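Enolase from the environmental genome shotgun sequencing of the Sargasso Sea (PDB 2QGY) is of unknown function but binds magnesium and, like other enolase-superfamily enzymes, probably abstracts a proton alpha to a carboxylate of its substrate. Local coordinates at residues V136-S144 and F160-Y171. Numbering follows the deposited sequence.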
# COMPACT_ATOMS: atom_id res chain seq x y z
N VAL A 136 -11.05 -2.52 29.27
CA VAL A 136 -11.31 -2.01 27.93
C VAL A 136 -12.57 -2.63 27.38
O VAL A 136 -12.61 -3.84 27.21
CB VAL A 136 -10.12 -2.32 26.99
CG1 VAL A 136 -10.49 -2.01 25.49
CG2 VAL A 136 -8.89 -1.55 27.46
N PRO A 137 -13.62 -1.82 27.11
CA PRO A 137 -14.80 -2.46 26.53
C PRO A 137 -14.48 -3.16 25.20
O PRO A 137 -13.70 -2.62 24.39
CB PRO A 137 -15.75 -1.28 26.29
CG PRO A 137 -15.31 -0.24 27.36
CD PRO A 137 -13.81 -0.37 27.32
N ILE A 138 -15.07 -4.32 24.99
CA ILE A 138 -14.86 -5.08 23.75
C ILE A 138 -16.16 -5.47 23.07
O ILE A 138 -17.22 -5.45 23.69
CB ILE A 138 -14.00 -6.37 24.01
CG1 ILE A 138 -14.53 -7.17 25.21
CG2 ILE A 138 -12.55 -6.00 24.27
CD1 ILE A 138 -15.61 -8.16 24.91
N TYR A 139 -16.08 -5.85 21.80
CA TYR A 139 -17.20 -6.47 21.12
C TYR A 139 -16.63 -7.65 20.34
O TYR A 139 -15.42 -7.71 20.08
CB TYR A 139 -17.91 -5.47 20.19
CG TYR A 139 -17.13 -5.16 18.91
CD1 TYR A 139 -17.32 -5.91 17.76
CD2 TYR A 139 -16.18 -4.13 18.89
CE1 TYR A 139 -16.57 -5.66 16.57
CE2 TYR A 139 -15.44 -3.85 17.73
CZ TYR A 139 -15.63 -4.62 16.58
OH TYR A 139 -14.92 -4.34 15.44
N ALA A 140 -17.49 -8.59 19.98
CA ALA A 140 -17.10 -9.81 19.31
C ALA A 140 -17.55 -9.82 17.88
O ALA A 140 -18.73 -9.54 17.56
CB ALA A 140 -17.65 -11.02 20.05
N THR A 141 -16.63 -10.20 17.00
CA THR A 141 -16.93 -10.31 15.58
C THR A 141 -17.27 -11.75 15.24
O THR A 141 -16.56 -12.67 15.61
CB THR A 141 -15.75 -9.82 14.72
OG1 THR A 141 -15.60 -8.42 14.92
CG2 THR A 141 -15.97 -10.09 13.25
N CYS A 142 -18.40 -11.92 14.55
CA CYS A 142 -18.88 -13.24 14.12
C CYS A 142 -18.65 -13.40 12.62
O CYS A 142 -19.42 -12.89 11.80
CB CYS A 142 -20.38 -13.38 14.37
SG CYS A 142 -20.88 -15.07 14.14
N TRP A 143 -17.58 -14.08 12.26
CA TRP A 143 -17.23 -14.25 10.88
C TRP A 143 -16.54 -15.59 10.67
O TRP A 143 -15.72 -16.00 11.50
CB TRP A 143 -16.27 -13.13 10.46
CG TRP A 143 -15.93 -13.18 9.00
CD1 TRP A 143 -16.61 -12.57 7.96
CD2 TRP A 143 -14.84 -13.88 8.41
NE1 TRP A 143 -16.00 -12.87 6.77
CE2 TRP A 143 -14.90 -13.65 7.01
CE3 TRP A 143 -13.78 -14.66 8.92
CZ2 TRP A 143 -13.97 -14.20 6.12
CZ3 TRP A 143 -12.87 -15.21 8.04
CH2 TRP A 143 -12.96 -14.97 6.66
N SER A 144 -16.86 -16.26 9.57
CA SER A 144 -16.14 -17.49 9.20
C SER A 144 -15.84 -17.61 7.70
O SER A 144 -16.61 -17.15 6.86
CB SER A 144 -16.89 -18.74 9.66
OG SER A 144 -16.18 -19.91 9.25
N PHE A 160 -22.14 -16.39 21.51
CA PHE A 160 -21.63 -15.06 21.82
C PHE A 160 -22.55 -14.28 22.79
O PHE A 160 -22.09 -13.65 23.74
CB PHE A 160 -21.45 -14.26 20.52
CG PHE A 160 -20.27 -14.72 19.63
CD1 PHE A 160 -19.61 -15.92 19.86
CD2 PHE A 160 -19.84 -13.91 18.58
CE1 PHE A 160 -18.55 -16.34 19.05
CE2 PHE A 160 -18.77 -14.32 17.76
CZ PHE A 160 -18.12 -15.53 18.00
N TYR A 161 -23.85 -14.29 22.53
CA TYR A 161 -24.82 -13.63 23.42
C TYR A 161 -24.62 -14.10 24.86
O TYR A 161 -24.42 -13.29 25.77
CB TYR A 161 -26.26 -13.88 22.91
CG TYR A 161 -27.35 -13.52 23.90
CD1 TYR A 161 -27.70 -12.19 24.12
CD2 TYR A 161 -28.05 -14.51 24.60
CE1 TYR A 161 -28.69 -11.84 25.03
CE2 TYR A 161 -29.05 -14.17 25.52
CZ TYR A 161 -29.37 -12.83 25.72
OH TYR A 161 -30.37 -12.48 26.62
N GLY A 162 -24.60 -15.42 25.05
CA GLY A 162 -24.32 -16.03 26.35
C GLY A 162 -23.10 -15.50 27.06
O GLY A 162 -23.02 -15.51 28.29
N LYS A 163 -22.14 -14.99 26.28
CA LYS A 163 -20.85 -14.59 26.83
C LYS A 163 -20.83 -13.16 27.33
O LYS A 163 -19.89 -12.74 27.97
CB LYS A 163 -19.74 -14.82 25.79
CG LYS A 163 -19.58 -16.26 25.31
CD LYS A 163 -19.11 -17.20 26.43
CE LYS A 163 -17.81 -16.73 27.08
NZ LYS A 163 -17.84 -16.94 28.57
N LYS A 164 -21.89 -12.41 27.05
CA LYS A 164 -22.05 -11.05 27.58
C LYS A 164 -20.96 -10.07 27.15
O LYS A 164 -20.52 -9.23 27.95
CB LYS A 164 -22.18 -11.09 29.12
CG LYS A 164 -23.39 -11.91 29.63
CD LYS A 164 -23.31 -12.17 31.15
CE LYS A 164 -23.44 -10.90 31.99
NZ LYS A 164 -24.44 -9.98 31.40
N TYR A 165 -20.52 -10.19 25.89
CA TYR A 165 -19.62 -9.19 25.28
C TYR A 165 -20.27 -7.81 25.21
O TYR A 165 -21.47 -7.68 25.40
CB TYR A 165 -19.24 -9.61 23.86
CG TYR A 165 -18.62 -10.97 23.75
CD1 TYR A 165 -17.44 -11.27 24.41
CD2 TYR A 165 -19.21 -11.96 22.97
CE1 TYR A 165 -16.87 -12.54 24.32
CE2 TYR A 165 -18.64 -13.21 22.85
CZ TYR A 165 -17.47 -13.49 23.52
OH TYR A 165 -16.90 -14.73 23.42
N GLY A 166 -19.47 -6.78 24.91
CA GLY A 166 -19.99 -5.42 24.82
C GLY A 166 -20.81 -5.17 23.57
O GLY A 166 -21.40 -4.10 23.43
N GLY A 167 -20.84 -6.15 22.67
CA GLY A 167 -21.46 -6.00 21.36
C GLY A 167 -21.17 -7.19 20.48
O GLY A 167 -20.29 -7.98 20.79
N ILE A 168 -21.92 -7.35 19.40
CA ILE A 168 -21.63 -8.39 18.41
C ILE A 168 -21.64 -7.74 17.03
O ILE A 168 -22.56 -6.97 16.69
CB ILE A 168 -22.67 -9.56 18.46
CG1 ILE A 168 -22.49 -10.35 19.76
CG2 ILE A 168 -22.50 -10.52 17.26
CD1 ILE A 168 -23.61 -11.36 20.05
N LYS A 169 -20.59 -8.02 16.24
CA LYS A 169 -20.55 -7.55 14.86
C LYS A 169 -20.85 -8.69 13.88
O LYS A 169 -20.24 -9.74 13.94
CB LYS A 169 -19.22 -6.84 14.53
CG LYS A 169 -19.25 -6.20 13.16
CD LYS A 169 -18.05 -5.29 12.88
CE LYS A 169 -16.73 -6.08 12.75
NZ LYS A 169 -15.52 -5.16 12.69
N ILE A 170 -21.84 -8.49 13.00
CA ILE A 170 -22.17 -9.47 11.97
C ILE A 170 -21.97 -8.94 10.55
O ILE A 170 -21.76 -7.72 10.35
CB ILE A 170 -23.64 -9.94 12.12
CG1 ILE A 170 -24.58 -8.73 12.02
CG2 ILE A 170 -23.84 -10.67 13.48
CD1 ILE A 170 -26.04 -9.08 11.83
N TYR A 171 -22.00 -9.84 9.58
CA TYR A 171 -21.82 -9.51 8.18
C TYR A 171 -23.11 -9.88 7.44
O TYR A 171 -23.26 -11.01 6.97
CB TYR A 171 -20.62 -10.27 7.59
CG TYR A 171 -19.27 -9.80 8.10
CD1 TYR A 171 -18.38 -9.12 7.27
CD2 TYR A 171 -18.89 -10.05 9.41
CE1 TYR A 171 -17.11 -8.69 7.76
CE2 TYR A 171 -17.64 -9.62 9.90
CZ TYR A 171 -16.79 -8.93 9.06
OH TYR A 171 -15.54 -8.53 9.55
O HOH W 1 -21.92 -12.49 10.54
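Tyr-139 puts CG between its backbone N and carbonyl carbon (chi1 74°), and Lys-169 is extended at first and bent at chi3 (68°). The lysine chain runs obliquely past the ring, CB 3.5 Å from Tyr-139 CE1. At its end Lys-169 NZ donates a hydrogen bond to Tyr-139 OH, 2.9 Å away. Lys-169 NZ also forms salt bridges with Glu-226, a magnesium ligand, and with Glu-328; Glu-328 is also hydrogen-bonded to Thr-141 OG1, which lies beside the lysine chain. Parallel pairing is explicit in three bonds: Ala-140 N to Gly-167 O, Lys-169 N to Ala-140 O (2.7 Å) and Cys-142 N to Lys-169 O (2.9 Å). These join strands 135-141 and 168-170 of a beta-alpha-beta unit, connected through helix 150-162, in the barrel domain of the enolase superfamily. On the helix side, Ala-140 CB sits over one face of Tyr-165 in a CH-pi contact, 3.8 Å from the ring centroid, while Phe-160 CE2 approaches Cys-142 CA. Past the paired strands, a water accepts from Tyr-171 N and donates to Cys-142 O. Trp-143 directs CD1 over the centre of the Tyr-171 ring, edge-to-face, with planes at 60°; Thr-141 CG2 meets that ring's edge, 3.8 Å from Tyr-171 CE2.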